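Putative peptidyl-arginine deiminase (Chlorobium tepidum, PDB 1XKN) probably hydrolyses the guanidinium group of agmatine or of arginine residues, as a deiminase of the Porphyromonas-type peptidyl-arginine deiminase family. Local coordinates at residues T18-P23 / A41-Q46; E34-V39 / S328-G333. All coordinates share one frame; numbering follows the deposited sequence.

Contact 1 (T18-P23 / A41-Q46)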
loop_
_atom_site.group_PDB
_atom_site.type_symbol
_atom_site.label_atom_id
_atom_site.label_comp_id
_atom_site.label_asym_id
_atom_site.label_seq_id
_atom_site.Cartn_x
_atom_site.Cartn_y
_atom_site.Cartn_z
ATOM N N THR A 18 -10.086 2.761 6.135
ATOM C CA THR A 18 -9.148 1.974 5.346
ATOM C C THR A 18 -10.025 1.262 4.329
ATOM O O THR A 18 -11.102 0.763 4.670
ATOM C CB THR A 18 -8.407 0.897 6.160
ATOM O OG1 THR A 18 -7.527 1.520 7.105
ATOM C CG2 THR A 18 -7.577 0.009 5.224
ATOM N N TRP A 19 -9.573 1.237 3.082
ATOM C CA TRP A 19 -10.312 0.576 2.018
ATOM C C TRP A 19 -9.733 -0.780 1.654
ATOM O O TRP A 19 -8.521 -0.991 1.712
ATOM C CB TRP A 19 -10.343 1.443 0.761
ATOM C CG TRP A 19 -11.317 2.561 0.854
ATOM C CD1 TRP A 19 -11.145 3.747 1.501
ATOM C CD2 TRP A 19 -12.653 2.572 0.338
ATOM N NE1 TRP A 19 -12.296 4.498 1.427
ATOM C CE2 TRP A 19 -13.237 3.798 0.718
ATOM C CE3 TRP A 19 -13.416 1.659 -0.403
ATOM C CZ2 TRP A 19 -14.549 4.141 0.380
ATOM C CZ3 TRP A 19 -14.725 1.999 -0.741
ATOM C CH2 TRP A 19 -15.275 3.231 -0.345
ATOM N N LEU A 20 -10.624 -1.688 1.269
ATOM C CA LEU A 20 -10.270 -3.039 0.860
ATOM C C LEU A 20 -11.156 -3.427 -0.315
ATOM O O LEU A 20 -12.260 -2.902 -0.467
ATOM C CB LEU A 20 -10.533 -4.036 1.990
ATOM C CG LEU A 20 -9.831 -3.858 3.334
ATOM C CD1 LEU A 20 -10.369 -4.891 4.316
ATOM C CD2 LEU A 20 -8.331 -4.017 3.153
ATOM N N SER A 21 -10.663 -4.343 -1.139
ATOM C CA SER A 21 -11.419 -4.865 -2.272
ATOM C C SER A 21 -11.483 -6.362 -1.993
ATOM O O SER A 21 -10.495 -7.073 -2.171
ATOM C CB SER A 21 -10.697 -4.594 -3.599
ATOM O OG SER A 21 -10.744 -3.220 -3.950
ATOM N N TRP A 22 -12.641 -6.826 -1.527
ATOM C CA TRP A 22 -12.831 -8.233 -1.189
ATOM C C TRP A 22 -12.384 -9.148 -2.327
ATOM O O TRP A 22 -12.705 -8.906 -3.489
ATOM C CB TRP A 22 -14.296 -8.495 -0.834
ATOM C CG TRP A 22 -14.477 -9.728 -0.006
ATOM C CD1 TRP A 22 -14.889 -10.958 -0.436
ATOM C CD2 TRP A 22 -14.173 -9.871 1.387
ATOM N NE1 TRP A 22 -14.856 -11.856 0.600
ATOM C CE2 TRP A 22 -14.421 -11.217 1.732
ATOM C CE3 TRP A 22 -13.711 -8.990 2.376
ATOM C CZ2 TRP A 22 -14.220 -11.709 3.030
ATOM C CZ3 TRP A 22 -13.512 -9.478 3.667
ATOM C CH2 TRP A 22 -13.767 -10.827 3.980
ATOM N N PRO A 23 -11.642 -10.218 -1.998
ATOM C CA PRO A 23 -11.138 -11.168 -2.996
ATOM C C PRO A 23 -12.179 -12.053 -3.668
ATOM O O PRO A 23 -13.143 -12.486 -3.043
ATOM C CB PRO A 23 -10.136 -11.989 -2.199
ATOM C CG PRO A 23 -10.799 -12.073 -0.867
ATOM C CD PRO A 23 -11.238 -10.636 -0.642
ATOM N N ALA A 41 -10.807 -11.527 6.130
ATOM C CA ALA A 41 -11.698 -11.365 7.275
ATOM C C ALA A 41 -10.867 -10.994 8.500
ATOM O O ALA A 41 -11.259 -10.136 9.289
ATOM C CB ALA A 41 -12.472 -12.651 7.534
ATOM N N GLU A 42 -9.710 -11.637 8.652
ATOM C CA GLU A 42 -8.830 -11.352 9.778
ATOM C C GLU A 42 -8.329 -9.914 9.679
ATOM O O GLU A 42 -8.296 -9.186 10.670
ATOM C CB GLU A 42 -7.642 -12.318 9.789
ATOM C CG GLU A 42 -6.688 -12.101 10.958
ATOM C CD GLU A 42 -5.590 -13.145 11.026
ATOM O OE1 GLU A 42 -4.761 -13.073 11.957
ATOM O OE2 GLU A 42 -5.557 -14.037 10.152
ATOM N N LEU A 43 -7.942 -9.517 8.470
ATOM C CA LEU A 43 -7.449 -8.170 8.218
ATOM C C LEU A 43 -8.533 -7.135 8.498
ATOM O O LEU A 43 -8.292 -6.139 9.180
ATOM C CB LEU A 43 -6.980 -8.054 6.766
ATOM C CG LEU A 43 -6.685 -6.656 6.220
ATOM C CD1 LEU A 43 -5.613 -5.975 7.053
ATOM C CD2 LEU A 43 -6.241 -6.776 4.767
ATOM N N ALA A 44 -9.730 -7.375 7.969
ATOM C CA ALA A 44 -10.843 -6.456 8.174
ATOM C C ALA A 44 -11.158 -6.332 9.659
ATOM O O ALA A 44 -11.428 -5.236 10.151
ATOM C CB ALA A 44 -12.072 -6.940 7.410
ATOM N N TYR A 45 -11.109 -7.452 10.377
ATOM C CA TYR A 45 -11.380 -7.436 11.809
ATOM C C TYR A 45 -10.359 -6.576 12.540
ATOM O O TYR A 45 -10.726 -5.693 13.315
ATOM C CB TYR A 45 -11.353 -8.851 12.391
ATOM C CG TYR A 45 -11.376 -8.861 13.903
ATOM C CD1 TYR A 45 -12.502 -8.435 14.609
ATOM C CD2 TYR A 45 -10.254 -9.261 14.631
ATOM C CE1 TYR A 45 -12.507 -8.405 16.005
ATOM C CE2 TYR A 45 -10.251 -9.234 16.022
ATOM C CZ TYR A 45 -11.380 -8.806 16.701
ATOM O OH TYR A 45 -11.378 -8.777 18.076
ATOM N N GLN A 46 -9.074 -6.832 12.300
ATOM C CA GLN A 46 -8.037 -6.045 12.957
ATOM C C GLN A 46 -8.223 -4.563 12.637
ATOM O O GLN A 46 -8.099 -3.713 13.516
ATOM C CB GLN A 46 -6.641 -6.505 12.518
ATOM C CG GLN A 46 -6.185 -7.818 13.137
ATOM C CD GLN A 46 -6.237 -7.803 14.658
ATOM O OE1 GLN A 46 -5.927 -6.796 15.290
ATOM N NE2 GLN A 46 -6.617 -8.929 15.249
#
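Within the beta-alpha-beta unit of strand 15-21, helix 36-50 and strand 52-57, the first strand and the turn after it pack on the helix through Leu-20 and Trp-22, against Ala-41, Leu-43 and Ala-44. Leu-20 points from the strand toward the helix and divides its two methyls between successive helix residues. CD2 meets Leu-43 CD2 at 3.8 Å, the two leucine side chains crossing at a slant, while CD1 rests 4.1 Å from Ala-44 CB. The CA atoms of Leu-20 and Ala-44 are 8.1 Å apart, a spacing consistent with the small alanine side chain. Strands 15-21 and 52-57 run parallel and adjacent, paired through backbone bonds from Leu-20 to Asn-54 and Asn-56, so the helix carries the chain across one face of the sheet in a beta-alpha-beta crossover. Just past the strand, Trp-22 reaches the same helix nearer its start. Its CG stands anti to the backbone N (chi1 -158°), which sends the six-membered part of the indole toward Ala-41. Ala-41 N sits oblique to the ring, 3.7 Å from Trp-22 CH2, and Ala-41 CB is 4.2 Å from the same Trp-22 CH2. Pro-23 CD covers one indole face, 3.4 Å above the plane and displaced toward the rim. On the helix, Ala-41 and Ala-44 also touch Leu-69 and Leu-70 of helix 60-73, which packs against Trp-22 through Ala-66 as well.

Contact 2 (E34-V39 / S328-G333)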
loop_
_atom_site.group_PDB
_atom_site.type_symbol
_atom_site.label_atom_id
_atom_site.label_comp_id
_atom_site.label_asym_id
_atom_site.label_seq_id
_atom_site.Cartn_x
_atom_site.Cartn_y
_atom_site.Cartn_z
ATOM N N GLU A 34 -9.212 -20.980 -1.557
ATOM C CA GLU A 34 -10.010 -21.224 -0.356
ATOM C C GLU A 34 -9.587 -20.524 0.939
ATOM O O GLU A 34 -10.434 -20.000 1.661
ATOM C CB GLU A 34 -10.136 -22.727 -0.111
ATOM C CG GLU A 34 -11.139 -23.391 -1.040
ATOM C CD GLU A 34 -11.314 -24.862 -0.745
ATOM O OE1 GLU A 34 -11.454 -25.213 0.446
ATOM O OE2 GLU A 34 -11.326 -25.664 -1.702
ATOM N N PRO A 35 -8.282 -20.511 1.257
ATOM C CA PRO A 35 -7.817 -19.855 2.487
ATOM C C PRO A 35 -7.821 -18.324 2.449
ATOM O O PRO A 35 -7.840 -17.673 3.493
ATOM C CB PRO A 35 -6.391 -20.390 2.653
ATOM C CG PRO A 35 -6.404 -21.686 1.898
ATOM C CD PRO A 35 -7.215 -21.346 0.682
ATOM N N VAL A 36 -7.813 -17.758 1.249
ATOM C CA VAL A 36 -7.747 -16.306 1.078
ATOM C C VAL A 36 -8.833 -15.458 1.747
ATOM O O VAL A 36 -8.521 -14.495 2.449
ATOM C CB VAL A 36 -7.661 -15.950 -0.423
ATOM C CG1 VAL A 36 -7.510 -14.446 -0.603
ATOM C CG2 VAL A 36 -6.473 -16.675 -1.044
ATOM N N PRO A 37 -10.117 -15.790 1.535
ATOM C CA PRO A 37 -11.190 -15.005 2.158
ATOM C C PRO A 37 -11.030 -14.850 3.673
ATOM O O PRO A 37 -11.280 -13.777 4.222
ATOM C CB PRO A 37 -12.454 -15.778 1.775
ATOM C CG PRO A 37 -11.944 -17.184 1.552
ATOM C CD PRO A 37 -10.673 -16.935 0.798
ATOM N N ALA A 38 -10.607 -15.917 4.343
ATOM C CA ALA A 38 -10.424 -15.868 5.791
ATOM C C ALA A 38 -9.341 -14.866 6.183
ATOM O O ALA A 38 -9.439 -14.218 7.226
ATOM C CB ALA A 38 -10.077 -17.255 6.331
ATOM N N VAL A 39 -8.311 -14.733 5.353
ATOM C CA VAL A 39 -7.236 -13.791 5.650
ATOM C C VAL A 39 -7.779 -12.369 5.573
ATOM O O VAL A 39 -7.446 -11.521 6.405
ATOM C CB VAL A 39 -6.050 -13.944 4.671
ATOM C CG1 VAL A 39 -4.911 -13.013 5.083
ATOM C CG2 VAL A 39 -5.567 -15.383 4.666
ATOM N N SER A 328 0.985 -16.498 4.762
ATOM C CA SER A 328 1.562 -17.641 4.067
ATOM C C SER A 328 0.758 -18.006 2.822
ATOM O O SER A 328 1.324 -18.417 1.810
ATOM C CB SER A 328 1.635 -18.846 5.008
ATOM O OG SER A 328 2.512 -18.589 6.092
ATOM N N ASP A 329 -0.561 -17.866 2.900
ATOM C CA ASP A 329 -1.405 -18.174 1.756
ATOM C C ASP A 329 -1.707 -16.933 0.930
ATOM O O ASP A 329 -1.794 -17.004 -0.295
ATOM C CB ASP A 329 -2.715 -18.822 2.201
ATOM C CG ASP A 329 -2.508 -20.195 2.806
ATOM O OD1 ASP A 329 -1.894 -21.054 2.139
ATOM O OD2 ASP A 329 -2.967 -20.411 3.945
ATOM N N LEU A 330 -1.870 -15.794 1.591
ATOM C CA LEU A 330 -2.164 -14.568 0.864
ATOM C C LEU A 330 -1.067 -14.242 -0.143
ATOM O O LEU A 330 -1.352 -13.854 -1.276
ATOM C CB LEU A 330 -2.332 -13.395 1.833
ATOM C CG LEU A 330 -2.658 -12.047 1.181
ATOM C CD1 LEU A 330 -3.986 -12.141 0.441
ATOM C CD2 LEU A 330 -2.718 -10.958 2.250
ATOM N N ILE A 331 0.186 -14.420 0.270
ATOM C CA ILE A 331 1.339 -14.109 -0.572
ATOM C C ILE A 331 1.405 -14.857 -1.910
ATOM O O ILE A 331 2.165 -14.475 -2.802
ATOM C CB ILE A 331 2.664 -14.306 0.224
ATOM C CG1 ILE A 331 3.811 -13.572 -0.475
ATOM C CG2 ILE A 331 2.990 -15.779 0.364
ATOM C CD1 ILE A 331 3.577 -12.076 -0.635
ATOM N N TRP A 332 0.614 -15.917 -2.050
ATOM C CA TRP A 332 0.576 -16.673 -3.301
ATOM C C TRP A 332 -0.033 -15.750 -4.360
ATOM O O TRP A 332 0.118 -15.974 -5.560
ATOM C CB TRP A 332 -0.273 -17.941 -3.125
ATOM C CG TRP A 332 -0.455 -18.793 -4.364
ATOM C CD1 TRP A 332 -1.613 -19.389 -4.776
ATOM C CD2 TRP A 332 0.549 -19.164 -5.325
ATOM N NE1 TRP A 332 -1.399 -20.104 -5.933
ATOM C CE2 TRP A 332 -0.083 -19.984 -6.292
ATOM C CE3 TRP A 332 1.913 -18.887 -5.464
ATOM C CZ2 TRP A 332 0.606 -20.526 -7.382
ATOM C CZ3 TRP A 332 2.601 -19.427 -6.550
ATOM C CH2 TRP A 332 1.943 -20.239 -7.496
ATOM N N GLY A 333 -0.714 -14.702 -3.894
ATOM C CA GLY A 333 -1.315 -13.728 -4.792
ATOM C C GLY A 333 -0.268 -12.723 -5.250
ATOM O O GLY A 333 -0.542 -11.857 -6.086
#
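A partly buried, largely apolar contact brings the start of helix 36-50 against the loop between strands 321-326 and 342-345, joining parts of the chain almost 290 residues apart. No hydrogen bond links segments 34-39 and 328-333; side chains do the work, and Leu-330 is central to it. Val-36 and Val-39, about one helical turn apart, both touch this leucine, each through CG1. The branches of Leu-330 are shared between them: CD1 faces Val-36 CG1 at 4.3 Å, and CD2 lies 4.1 Å from Val-39 CG1. The side chains of Val-39 and Leu-330 meet at a slant, and Leu-330 CB is nearly as close to the same valine methyl. Val-39 CG1 is anti to its own backbone N (chi1 -176°), the setting that carries this branch to the leucine. The backbones come close as well, with the CA atoms of Val-36 and Leu-330 5.9 Å apart.

Before the helix, Pro-35 meets Asp-329, their side chains crossing at about a right angle. Pro-35 CB lies 3.7 Å from Asp-329 OD2 and 3.9 Å from Asp-329 CG, so the carboxylate is packed against an aliphatic ring without gaining a polar partner from it. The other oxygen, OD1, forms a long, weak ion pair with Lys-32.

Residues 330-333 form a 3-10 turn, in which Gly-333 N bonds to Leu-330 O at 2.8 Å. That carbonyl also accepts a hydrogen bond from the indole NE1 of Trp-29, which packs on Val-36, and Trp-332 NE1 donates to Pro-30 O. The loop before helix 36-50 is thereby tied to the one leading on to strand 342-345, the edge strand next to 15-21, while Ala-38 O accepts a bond from Arg-73 of helix 60-73.

Both contacts use helix 36-50, but at different points. Contact 1 lies in the core: all five touching residues are buried, and leucine, alanine and tryptophan hold the helix to its own sheet within a local beta-alpha-beta unit. Contact 2 sits farther from the centre of the chain and is only partly buried, two of its five touching residues being buried. It sets the helix start against a distant loop, and a carboxylate packs among its aliphatic groups. Neither has a hydrogen bond between its segments. Their centres are 12 Å apart, and the two meet directly where Pro-23 CB packs 3.9 Å from Val-36 CG1 and Trp-22 CZ2 lies 3.8 Å from Pro-37 O.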